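Local coordinates for HK97 Family Phage Portal Protein (Corynebacterium diphtheriae, PDB 3KDR) that probably assembles as a twelve-subunit ring that forms the portal of a phage capsid, the channel through which DNA is packaged and released, at residues Asn74-Ala80 and Ala92-Leu97; Phe45-Ala49 and Pro60-Met64; Asn153-Leu157 and Glu202-Ala206; Asp139-Val144 and Gly214-Ala218. The contacts are given in a common frame with arbitrary orientation. Numbering follows the deposited sequence.

Interaction 1. Residues Asn74-Ala80 and Ala92-Leu97. With SO4 (sulfate ion), chain I.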
loop_
_atom_site.group_PDB
_atom_site.type_symbol
_atom_site.label_atom_id
_atom_site.label_comp_id
_atom_site.label_asym_id
_atom_site.label_seq_id
_atom_site.Cartn_x
_atom_site.Cartn_y
_atom_site.Cartn_z
ATOM N N ASN C 74 23.203 -34.266 19.112
ATOM C CA ASN C 74 24.479 -34.971 19.083
ATOM C C ASN C 74 24.633 -35.977 17.972
ATOM O O ASN C 74 25.698 -36.454 17.726
ATOM C CB ASN C 74 24.683 -35.614 20.411
ATOM C CG ASN C 74 25.170 -34.654 21.395
ATOM O OD1 ASN C 74 26.353 -34.375 21.430
ATOM N ND2 ASN C 74 24.265 -34.086 22.194
ATOM N N GLY C 75 23.570 -36.315 17.280
ATOM C CA GLY C 75 23.726 -37.203 16.119
ATOM C C GLY C 75 23.641 -38.692 16.413
ATOM O O GLY C 75 23.635 -39.501 15.477
ATOM N N VAL C 76 23.567 -39.051 17.692
ATOM C CA VAL C 76 23.527 -40.440 18.093
ATOM C C VAL C 76 22.786 -40.545 19.379
ATOM O O VAL C 76 22.656 -39.540 20.063
ATOM C CB VAL C 76 24.906 -40.946 18.378
ATOM C CG1 VAL C 76 25.622 -41.174 17.117
ATOM C CG2 VAL C 76 25.609 -39.943 19.235
ATOM N N ALA C 77 22.322 -41.752 19.715
ATOM C CA ALA C 77 21.664 -42.002 21.013
ATOM C C ALA C 77 21.913 -43.418 21.376
ATOM O O ALA C 77 22.147 -44.209 20.494
ATOM C CB ALA C 77 20.192 -41.751 20.943
ATOM N N CYS C 78 21.869 -43.732 22.673
ATOM C CA CYS C 78 21.913 -45.135 23.156
ATOM C C CYS C 78 20.792 -45.499 24.087
ATOM O O CYS C 78 20.427 -44.727 24.987
ATOM C CB CYS C 78 23.174 -45.368 23.939
ATOM S SG CYS C 78 23.770 -47.022 23.942
ATOM N N TRP C 79 20.263 -46.693 23.884
ATOM C CA TRP C 79 19.386 -47.338 24.867
ATOM C C TRP C 79 20.201 -48.444 25.461
ATOM O O TRP C 79 20.931 -49.112 24.735
ATOM C CB TRP C 79 18.161 -47.958 24.181
ATOM C CG TRP C 79 17.171 -46.999 23.726
ATOM C CD1 TRP C 79 17.254 -45.647 23.767
ATOM C CD2 TRP C 79 15.927 -47.303 23.160
ATOM N NE1 TRP C 79 16.124 -45.085 23.278
ATOM C CE2 TRP C 79 15.289 -46.083 22.879
ATOM C CE3 TRP C 79 15.261 -48.489 22.892
ATOM C CZ2 TRP C 79 14.049 -46.012 22.313
ATOM C CZ3 TRP C 79 14.013 -48.410 22.313
ATOM C CH2 TRP C 79 13.421 -47.182 22.039
ATOM N N ALA C 80 20.090 -48.644 26.765
ATOM C CA ALA C 80 20.710 -49.807 27.412
ATOM C C ALA C 80 19.641 -50.845 27.587
ATOM O O ALA C 80 18.691 -50.618 28.307
ATOM C CB ALA C 80 21.288 -49.443 28.723
ATOM N N ALA C 92 13.895 -51.339 27.895
ATOM C CA ALA C 92 15.049 -50.610 27.445
ATOM C C ALA C 92 14.981 -49.203 28.007
ATOM O O ALA C 92 13.913 -48.581 28.016
ATOM C CB ALA C 92 15.090 -50.585 25.902
ATOM N N ILE C 93 16.107 -48.686 28.462
ATOM C CA ILE C 93 16.132 -47.325 28.898
ATOM C C ILE C 93 17.162 -46.520 28.164
ATOM O O ILE C 93 18.235 -46.992 27.877
ATOM C CB ILE C 93 16.424 -47.176 30.432
ATOM C CG1 ILE C 93 17.783 -47.752 30.803
ATOM C CG2 ILE C 93 15.342 -47.790 31.254
ATOM C CD1 ILE C 93 18.343 -47.149 32.092
ATOM N N HIS C 94 16.832 -45.276 27.914
ATOM C CA HIS C 94 17.771 -44.336 27.391
ATOM C C HIS C 94 18.749 -43.962 28.429
ATOM O O HIS C 94 18.377 -43.707 29.549
ATOM C CB HIS C 94 17.046 -43.074 27.012
ATOM C CG HIS C 94 17.955 -41.927 26.739
ATOM N ND1 HIS C 94 18.330 -41.046 27.718
ATOM C CD2 HIS C 94 18.557 -41.513 25.599
ATOM C CE1 HIS C 94 19.144 -40.148 27.199
ATOM N NE2 HIS C 94 19.300 -40.410 25.916
ATOM N N ILE C 95 20.006 -43.877 28.038
ATOM C CA ILE C 95 21.073 -43.479 28.954
ATOM C C ILE C 95 21.820 -42.299 28.366
ATOM O O ILE C 95 21.934 -42.163 27.148
ATOM C CB ILE C 95 22.064 -44.617 29.141
ATOM C CG1 ILE C 95 22.638 -45.067 27.785
ATOM C CG2 ILE C 95 21.387 -45.755 29.745
ATOM C CD1 ILE C 95 23.829 -45.931 27.877
ATOM N N PRO C 96 22.373 -41.460 29.210
ATOM C CA PRO C 96 22.905 -40.175 28.730
ATOM C C PRO C 96 24.137 -40.339 27.940
ATOM O O PRO C 96 24.845 -41.324 28.136
ATOM C CB PRO C 96 23.255 -39.449 30.024
ATOM C CG PRO C 96 22.334 -40.064 31.049
ATOM C CD PRO C 96 22.235 -41.502 30.666
ATOM N N LEU C 97 24.433 -39.377 27.092
ATOM C CA LEU C 97 25.519 -39.527 26.180
ATOM C C LEU C 97 26.809 -39.638 26.875
ATOM O O LEU C 97 27.695 -40.309 26.378
ATOM C CB LEU C 97 25.586 -38.359 25.227
ATOM C CG LEU C 97 24.698 -38.469 23.986
ATOM C CD1 LEU C 97 24.535 -37.087 23.333
ATOM C CD2 LEU C 97 25.198 -39.546 22.980
HETATM S S SO4 I . 17.713 -39.392 30.624
HETATM O O1 SO4 I . 17.305 -40.499 29.753
HETATM O O2 SO4 I . 16.553 -38.501 30.784
HETATM O O3 SO4 I . 18.098 -39.986 31.923
HETATM O O4 SO4 I . 18.795 -38.612 29.971
#

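Interaction 2. Residues Phe45-Ala49 and Pro60-Met64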
loop_
_atom_site.group_PDB
_atom_site.type_symbol
_atom_site.label_atom_id
_atom_site.label_comp_id
_atom_site.label_asym_id
_atom_site.label_seq_id
_atom_site.Cartn_x
_atom_site.Cartn_y
_atom_site.Cartn_z
ATOM N N PHE C 45 9.799 -54.282 24.735
ATOM C CA PHE C 45 10.505 -53.050 25.093
ATOM C C PHE C 45 9.688 -51.796 24.815
ATOM O O PHE C 45 9.952 -50.751 25.400
ATOM C CB PHE C 45 11.892 -52.960 24.449
ATOM C CG PHE C 45 11.863 -52.824 22.982
ATOM C CD1 PHE C 45 11.616 -51.618 22.406
ATOM C CD2 PHE C 45 12.078 -53.923 22.170
ATOM C CE1 PHE C 45 11.573 -51.470 21.060
ATOM C CE2 PHE C 45 12.050 -53.786 20.793
ATOM C CZ PHE C 45 11.802 -52.541 20.240
ATOM N N VAL C 46 8.690 -51.902 23.953
ATOM C CA VAL C 46 7.923 -50.719 23.547
ATOM C C VAL C 46 7.104 -50.069 24.652
ATOM O O VAL C 46 7.150 -48.864 24.802
ATOM C CB VAL C 46 7.049 -50.996 22.318
ATOM C CG1 VAL C 46 6.067 -49.927 22.111
ATOM C CG2 VAL C 46 7.914 -51.121 21.084
ATOM N N PRO C 47 6.348 -50.839 25.413
ATOM C CA PRO C 47 5.593 -50.322 26.577
ATOM C C PRO C 47 6.381 -50.149 27.875
ATOM O O PRO C 47 5.855 -49.552 28.793
ATOM C CB PRO C 47 4.535 -51.402 26.842
ATOM C CG PRO C 47 4.983 -52.587 26.082
ATOM C CD PRO C 47 5.780 -52.084 24.901
ATOM N N VAL C 48 7.594 -50.695 27.964
ATOM C CA VAL C 48 8.330 -50.762 29.201
ATOM C C VAL C 48 9.706 -50.150 28.987
ATOM O O VAL C 48 10.462 -50.615 28.161
ATOM C CB VAL C 48 8.499 -52.245 29.636
ATOM C CG1 VAL C 48 9.343 -52.394 30.842
ATOM C CG2 VAL C 48 7.210 -52.808 29.922
ATOM N N ALA C 49 10.032 -49.094 29.725
ATOM C CA ALA C 49 11.390 -48.557 29.691
ATOM C C ALA C 49 12.053 -49.025 30.965
ATOM O O ALA C 49 12.771 -50.024 30.976
ATOM C CB ALA C 49 11.380 -47.087 29.608
ATOM N N PRO C 60 8.340 -44.590 29.042
ATOM C CA PRO C 60 8.604 -44.767 27.625
ATOM C C PRO C 60 8.547 -43.467 26.855
ATOM O O PRO C 60 9.183 -43.365 25.831
ATOM C CB PRO C 60 7.476 -45.723 27.192
ATOM C CG PRO C 60 7.191 -46.484 28.390
ATOM C CD PRO C 60 7.283 -45.500 29.491
ATOM N N PHE C 61 7.760 -42.518 27.351
ATOM C CA PHE C 61 7.659 -41.184 26.781
ATOM C C PHE C 61 8.963 -40.458 26.979
ATOM O O PHE C 61 9.512 -39.900 26.045
ATOM C CB PHE C 61 6.525 -40.400 27.461
ATOM C CG PHE C 61 6.452 -38.941 27.087
ATOM C CD1 PHE C 61 5.779 -38.534 25.950
ATOM C CD2 PHE C 61 7.055 -37.962 27.882
ATOM C CE1 PHE C 61 5.698 -37.205 25.621
ATOM C CE2 PHE C 61 6.983 -36.615 27.530
ATOM C CZ PHE C 61 6.301 -36.253 26.409
ATOM N N HIS C 62 9.488 -40.450 28.181
ATOM C CA HIS C 62 10.743 -39.738 28.373
ATOM C C HIS C 62 11.887 -40.452 27.655
ATOM O O HIS C 62 12.844 -39.834 27.208
ATOM C CB HIS C 62 11.005 -39.454 29.865
ATOM C CG HIS C 62 9.867 -38.689 30.548
ATOM N ND1 HIS C 62 9.773 -37.301 30.543
ATOM C CD2 HIS C 62 8.773 -39.131 31.241
ATOM C CE1 HIS C 62 8.692 -36.935 31.214
ATOM N NE2 HIS C 62 8.063 -38.023 31.640
ATOM N N ARG C 63 11.758 -41.747 27.437
ATOM C CA ARG C 63 12.818 -42.454 26.759
ATOM C C ARG C 63 12.880 -41.965 25.344
ATOM O O ARG C 63 13.934 -41.745 24.818
ATOM C CB ARG C 63 12.564 -43.957 26.835
ATOM C CG ARG C 63 13.478 -44.757 25.927
ATOM C CD ARG C 63 13.112 -46.233 25.798
ATOM N NE ARG C 63 11.780 -46.441 25.273
ATOM C CZ ARG C 63 11.095 -47.582 25.397
ATOM N NH1 ARG C 63 11.625 -48.629 26.010
ATOM N NH2 ARG C 63 9.874 -47.691 24.908
HETATM N N MSE C 64 11.736 -41.796 24.723
HETATM C CA MSE C 64 11.757 -41.398 23.357
HETATM C C MSE C 64 12.149 -39.955 23.270
HETATM O O MSE C 64 12.826 -39.547 22.362
HETATM C CB MSE C 64 10.383 -41.607 22.723
HETATM C CG MSE C 64 10.398 -41.572 21.172
HETATM SE SE MSE C 64 11.789 -42.675 20.401
HETATM C CE MSE C 64 10.804 -44.340 20.349
#

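Interaction 3. Residues Asn153-Leu157 and Glu202-Ala206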
loop_
_atom_site.group_PDB
_atom_site.type_symbol
_atom_site.label_atom_id
_atom_site.label_comp_id
_atom_site.label_asym_id
_atom_site.label_seq_id
_atom_site.Cartn_x
_atom_site.Cartn_y
_atom_site.Cartn_z
ATOM N N ASN C 153 23.027 2.083 24.943
ATOM C CA ASN C 153 24.405 2.576 24.651
ATOM C C ASN C 153 24.915 2.201 23.283
ATOM O O ASN C 153 25.742 1.322 23.148
ATOM C CB ASN C 153 25.386 2.022 25.660
ATOM C CG ASN C 153 25.254 2.686 26.943
ATOM O OD1 ASN C 153 26.088 3.542 27.265
ATOM N ND2 ASN C 153 24.167 2.383 27.686
ATOM N N PRO C 154 24.410 2.862 22.268
ATOM C CA PRO C 154 24.644 2.541 20.887
ATOM C C PRO C 154 26.058 2.659 20.445
ATOM O O PRO C 154 26.451 1.986 19.548
ATOM C CB PRO C 154 23.836 3.602 20.152
ATOM C CG PRO C 154 23.100 4.381 21.205
ATOM C CD PRO C 154 23.205 3.675 22.438
ATOM N N ALA C 155 26.815 3.546 21.057
ATOM C CA ALA C 155 28.197 3.784 20.667
ATOM C C ALA C 155 29.139 2.900 21.485
ATOM O O ALA C 155 29.243 3.030 22.700
ATOM C CB ALA C 155 28.529 5.272 20.827
ATOM N N ALA C 156 29.812 1.985 20.802
ATOM C CA ALA C 156 30.698 1.005 21.468
ATOM C C ALA C 156 31.916 1.674 22.043
ATOM O O ALA C 156 32.447 1.199 23.028
ATOM C CB ALA C 156 31.154 -0.103 20.509
ATOM N N LEU C 157 32.381 2.755 21.426
ATOM C CA LEU C 157 33.634 3.342 21.850
ATOM C C LEU C 157 33.540 4.805 22.157
ATOM O O LEU C 157 33.146 5.556 21.320
ATOM C CB LEU C 157 34.692 3.153 20.770
ATOM C CG LEU C 157 36.063 3.420 21.371
ATOM C CD1 LEU C 157 36.861 2.143 21.532
ATOM C CD2 LEU C 157 36.722 4.366 20.465
ATOM N N GLU C 202 31.757 10.139 20.510
ATOM C CA GLU C 202 31.183 8.833 20.360
ATOM C C GLU C 202 31.617 8.213 19.050
ATOM O O GLU C 202 31.652 8.873 18.019
ATOM C CB GLU C 202 29.729 9.042 20.203
ATOM C CG GLU C 202 29.025 9.556 21.354
ATOM C CD GLU C 202 27.566 9.782 21.009
ATOM O OE1 GLU C 202 27.156 9.709 19.815
ATOM O OE2 GLU C 202 26.800 10.022 21.949
ATOM N N HIS C 203 31.915 6.933 19.073
ATOM C CA HIS C 203 32.380 6.250 17.880
ATOM C C HIS C 203 31.817 4.870 17.885
ATOM O O HIS C 203 31.522 4.335 18.960
ATOM C CB HIS C 203 33.903 6.173 17.891
ATOM C CG HIS C 203 34.565 7.478 17.578
ATOM N ND1 HIS C 203 35.254 8.211 18.512
ATOM C CD2 HIS C 203 34.566 8.209 16.442
ATOM C CE1 HIS C 203 35.699 9.309 17.946
ATOM N NE2 HIS C 203 35.301 9.329 16.691
ATOM N N GLU C 204 31.660 4.291 16.695
ATOM C CA GLU C 204 31.124 2.938 16.532
ATOM C C GLU C 204 29.646 2.833 16.842
ATOM O O GLU C 204 29.197 1.940 17.597
ATOM C CB GLU C 204 31.834 1.949 17.454
ATOM C CG GLU C 204 33.311 2.106 17.516
ATOM C CD GLU C 204 34.015 1.310 16.491
ATOM O OE1 GLU C 204 33.527 1.232 15.304
ATOM O OE2 GLU C 204 35.063 0.770 16.897
HETATM N N MSE C 205 28.871 3.727 16.263
HETATM C CA MSE C 205 27.461 3.669 16.522
HETATM C C MSE C 205 26.929 2.456 15.844
HETATM O O MSE C 205 27.192 2.255 14.694
HETATM C CB MSE C 205 26.740 4.873 15.980
HETATM C CG MSE C 205 25.437 5.088 16.701
HETATM SE SE MSE C 205 25.881 6.182 18.236
HETATM C CE MSE C 205 24.203 7.287 18.356
ATOM N N ALA C 206 26.162 1.662 16.568
ATOM C CA ALA C 206 25.524 0.485 16.047
ATOM C C ALA C 206 24.484 0.773 14.997
ATOM O O ALA C 206 23.840 1.833 14.966
ATOM C CB ALA C 206 24.895 -0.225 17.144
#

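Interaction 4. Residues Asp139-Val144 and Gly214-Ala218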
loop_
_atom_site.group_PDB
_atom_site.type_symbol
_atom_site.label_atom_id
_atom_site.label_comp_id
_atom_site.label_asym_id
_atom_site.label_seq_id
_atom_site.Cartn_x
_atom_site.Cartn_y
_atom_site.Cartn_z
ATOM N N ASP C 139 25.724 -16.921 17.034
ATOM C CA ASP C 139 25.203 -15.744 16.405
ATOM C C ASP C 139 23.799 -15.423 16.896
ATOM O O ASP C 139 23.477 -14.284 17.110
ATOM C CB ASP C 139 25.189 -15.943 14.885
ATOM C CG ASP C 139 24.446 -14.781 14.116
ATOM O OD1 ASP C 139 24.892 -13.589 14.292
ATOM O OD2 ASP C 139 23.445 -15.057 13.333
ATOM N N ALA C 140 22.958 -16.425 17.051
ATOM C CA ALA C 140 21.568 -16.180 17.431
ATOM C C ALA C 140 21.493 -15.609 18.820
ATOM O O ALA C 140 20.684 -14.710 19.092
ATOM C CB ALA C 140 20.763 -17.419 17.366
ATOM N N ARG C 141 22.320 -16.132 19.715
ATOM C CA ARG C 141 22.253 -15.698 21.063
ATOM C C ARG C 141 22.942 -14.381 21.134
ATOM O O ARG C 141 22.521 -13.512 21.876
ATOM C CB ARG C 141 22.954 -16.695 21.933
ATOM C CG ARG C 141 22.789 -16.447 23.413
ATOM C CD ARG C 141 23.934 -17.093 24.190
ATOM N NE ARG C 141 25.210 -16.789 23.566
ATOM C CZ ARG C 141 26.328 -17.416 23.881
ATOM N NH1 ARG C 141 26.312 -18.386 24.826
ATOM N NH2 ARG C 141 27.460 -17.063 23.256
ATOM N N ASN C 142 24.020 -14.223 20.381
ATOM C CA ASN C 142 24.829 -13.001 20.521
ATOM C C ASN C 142 24.111 -11.774 20.096
ATOM O O ASN C 142 24.325 -10.722 20.615
ATOM C CB ASN C 142 26.137 -13.085 19.737
ATOM C CG ASN C 142 27.249 -13.717 20.539
ATOM O OD1 ASN C 142 28.358 -13.861 20.052
ATOM N ND2 ASN C 142 26.944 -14.125 21.767
ATOM N N LEU C 143 23.256 -11.952 19.116
ATOM C CA LEU C 143 22.424 -10.901 18.558
ATOM C C LEU C 143 21.482 -10.296 19.556
ATOM O O LEU C 143 21.246 -9.095 19.544
ATOM C CB LEU C 143 21.579 -11.464 17.442
ATOM C CG LEU C 143 21.806 -10.709 16.160
ATOM C CD1 LEU C 143 21.514 -11.558 14.972
ATOM C CD2 LEU C 143 20.904 -9.550 16.171
ATOM N N VAL C 144 20.919 -11.126 20.411
ATOM C CA VAL C 144 20.012 -10.614 21.426
ATOM C C VAL C 144 20.771 -9.755 22.445
ATOM O O VAL C 144 20.314 -8.675 22.831
ATOM C CB VAL C 144 19.204 -11.730 22.090
ATOM C CG1 VAL C 144 18.284 -11.147 23.129
ATOM C CG2 VAL C 144 18.396 -12.470 21.012
ATOM N N GLY C 214 18.630 -8.785 11.848
ATOM C CA GLY C 214 19.510 -9.890 12.120
ATOM C C GLY C 214 18.840 -10.856 13.037
ATOM O O GLY C 214 19.015 -12.060 12.924
ATOM N N ARG C 215 18.055 -10.305 13.946
ATOM C CA ARG C 215 17.369 -11.107 14.907
ATOM C C ARG C 215 16.424 -12.035 14.232
ATOM O O ARG C 215 16.343 -13.195 14.585
ATOM C CB ARG C 215 16.546 -10.262 15.858
ATOM C CG ARG C 215 16.584 -10.819 17.268
ATOM C CD ARG C 215 15.662 -10.104 18.184
ATOM N NE ARG C 215 15.357 -10.832 19.418
ATOM C CZ ARG C 215 15.053 -10.227 20.560
ATOM N NH1 ARG C 215 15.069 -8.910 20.694
ATOM N NH2 ARG C 215 14.733 -10.923 21.598
ATOM N N ASN C 216 15.672 -11.527 13.276
ATOM C CA ASN C 216 14.727 -12.395 12.621
ATOM C C ASN C 216 15.408 -13.402 11.788
ATOM O O ASN C 216 15.047 -14.543 11.788
ATOM C CB ASN C 216 13.694 -11.684 11.778
ATOM C CG ASN C 216 12.533 -12.627 11.455
ATOM O OD1 ASN C 216 11.885 -13.163 12.380
ATOM N ND2 ASN C 216 12.320 -12.920 10.161
ATOM N N ALA C 217 16.403 -12.945 11.059
ATOM C CA ALA C 217 17.238 -13.795 10.254
ATOM C C ALA C 217 17.845 -14.905 11.119
ATOM O O ALA C 217 17.955 -16.046 10.708
ATOM C CB ALA C 217 18.323 -12.956 9.626
ATOM N N ALA C 218 18.254 -14.565 12.330
ATOM C CA ALA C 218 18.854 -15.572 13.182
ATOM C C ALA C 218 17.805 -16.647 13.422
ATOM O O ALA C 218 18.086 -17.850 13.341
ATOM C CB ALA C 218 19.371 -14.974 14.474
#

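Interaction 1. Residues Asn74-Ala80 and Ala92-Leu97
W79 lays its indole along A92 and H94 of the partner strand: CE3 of W79 sits 3.7 Å from CB of A92, and CD1 of W79 is 4.1 Å from CB of H94. Behind the ring the two strands run antiparallel as a beta hairpin, 76-83 with 89-95. A80 and I93 form a hydrogen-bonded pair, with A80 N to I93 O at 2.7 Å and I93 N to A80 O at 3.2 Å. W79 and H94 are the non-hydrogen-bonded pair, their CA atoms 4.2 Å apart. One step further, I95 N donates to C78 O at 3.2 Å. The face opposite W79 and H94 is apolar, with W100 packing on C78 and I95: CB of A80 lies 3.8 Å from CG2 of I95, and CB of C78 is 3.9 Å from CG1 of I95. L97 CD2 meets V76 CG2 at 3.8 Å. G75, with positive phi, leads from helix 60-74 into the first strand; a CB would hit the carbonyl of N74. That helix covers the W79 and H94 face, where T67 accepts the indole NH and D70 binds NE2 of H94. H94 ND1 donates a very short hydrogen bond, 2.3 Å, to O1 of a sulfate probably from the crystallisation liquor. Backbone bonds thus set the pairing, and the faces differ: polar and aromatic toward the helix, apolar opposite.

Interaction 2. Residues Phe45-Ala49 and Pro60-Met64
P60 opens helix 60-74, and its ring lies against the loop: CG of P60 is 3.4 Å from O of P47, and CB of P60 is 4.0 Å from O of V46. A49 closes in alongside, its CB 4.0 Å from N of P60. F61 and H62 turn to other business, packing on S264 and G124 of a neighbouring subunit. R63, one turn on from P60, does most of the work. Its side chain, bent at chi3, reaches a turn where helical backbone angles at F45-P47 aim the F45 and V46 carbonyls at the guanidinium; extended V48 offers its own from another direction. The arginine thus ties the loop after strand 36-38 to helix 60-74, in the alpha/beta part of the subunit that also holds hairpin 76-95. NH1 of R63 bonds O of F45 at 2.8 Å, and NH2 of R63 reaches the same F45 oxygen weakly at 3.1 Å. Further weak bonds run from NH2 of R63 to O of V46 at 3.0 Å and from NH1 of R63 to O of V48 at 3.2 Å. CB of A49 covers one face of the guanidinium, 3.9 Å from NH1 of R63. The same NH1 also bonds the carbonyl of A92, and W79 makes a cation-pi contact with R63. M64, a selenomethionine, completes the first helical turn with M64 N to P60 O at 3.2 Å and packs on V31 and L36.

Interaction 3. Residues Asn153-Leu157 and Glu202-Ala206
N153 leads out of helix 134-152, and at P154 the chain meets its partner: O of P154 takes a hydrogen bond from N of A206 at 3.0 Å, while CB of P154 rests 3.8 Å from SE of M205. A155 pairs with M205 as an antiparallel non-hydrogen-bonded pair, the CA atoms 4.2 Å apart, and CB of A155 also touches that selenium at 3.8 Å. At A156 the chain turns a corner, its backbone angles helical. E204 lies level with it across the pair and has positive phi and psi, so both chains leave the extended form at the same place and bend together. The pairing survives the bend, since N of A156 bonds O of E204 at 3.3 Å. CB of A156 lies 3.7 Å from CB of E204. L157 then forms a hydrogen-bonded pair with H203, L157 N to H203 O at 3.1 Å and H203 N to L157 O at 2.9 Å, and CB of L157 packs 3.7 Å from CG of E204. These are the stem-side ends of a two-stranded sheet, consistent with the clip region of portal proteins. The carboxylates look outward to neighbouring copies: E202 bonds N of E204 of one, and E204 makes a salt bridge to R184 of another. Backbone bonds therefore hold the strands together within the subunit, leaving the acidic side chains to link the ring.

Interaction 4. Residues Asp139-Val144 and Gly214-Ala218
R215, L143 and A218 lose the most surface where helices 134-152 and 208-225 pass each other. The short segments run nearly antiparallel, at 153°, with axes 9.2 Å apart. L143 points into the gap: its CD1 reaches 3.3 Å from O of G214 and 4.1 Å from CB of A218, and its CD2 is 3.7 Å from N of R215. G214 leaves room for this, because a CB there would stand only 3.2 Å from CD1 of L143. One turn along, A218 faces the other helix at its narrowest, with CB of A218 3.9 Å from CA of A140 and 4.0 Å from CB of A140, so small residues on both sides bring the backbones close. R215 runs its side chain past V144 instead. CG2 of V144 covers one face of its guanidinium, 3.8 Å from NE of R215, while the charged tip goes on to a salt bridge with D221 of a neighbouring subunit. OD2 of D139 is 4.2 Å from CB of A218. D139 also makes a long, weak ion pair with R215 of another copy. Such a pair of antiparallel helices is consistent with the stem of portal proteins, where helices surround the channel. The contact is van der Waals packing of L143, V144, A140, A218 and G214 together with the side chain of R215, whose charge is used between subunits.

Overall arrangement
Interactions 1 and 2 touch: R63, held by the 45-49 turn, also bonds A92 and packs on W79, so hairpin, helix and loop form one unit. About 48 Å from interaction 1, centre to centre, lies interaction 3, the most buried of the four although farthest from the chain's centre, because neighbouring subunits surround it. Interaction 4 sits between, its centre about 19 Å from that of interaction 3; its two helices lead into and out of those strands. Backbone strand pairing holds both interaction 1 and interaction 3, side chain to carbonyl bonds hold interaction 2, and packing without hydrogen bonds holds interaction 4. Neighbouring subunits reach interactions 2, 3 and 4, with charged links at 3 and 4.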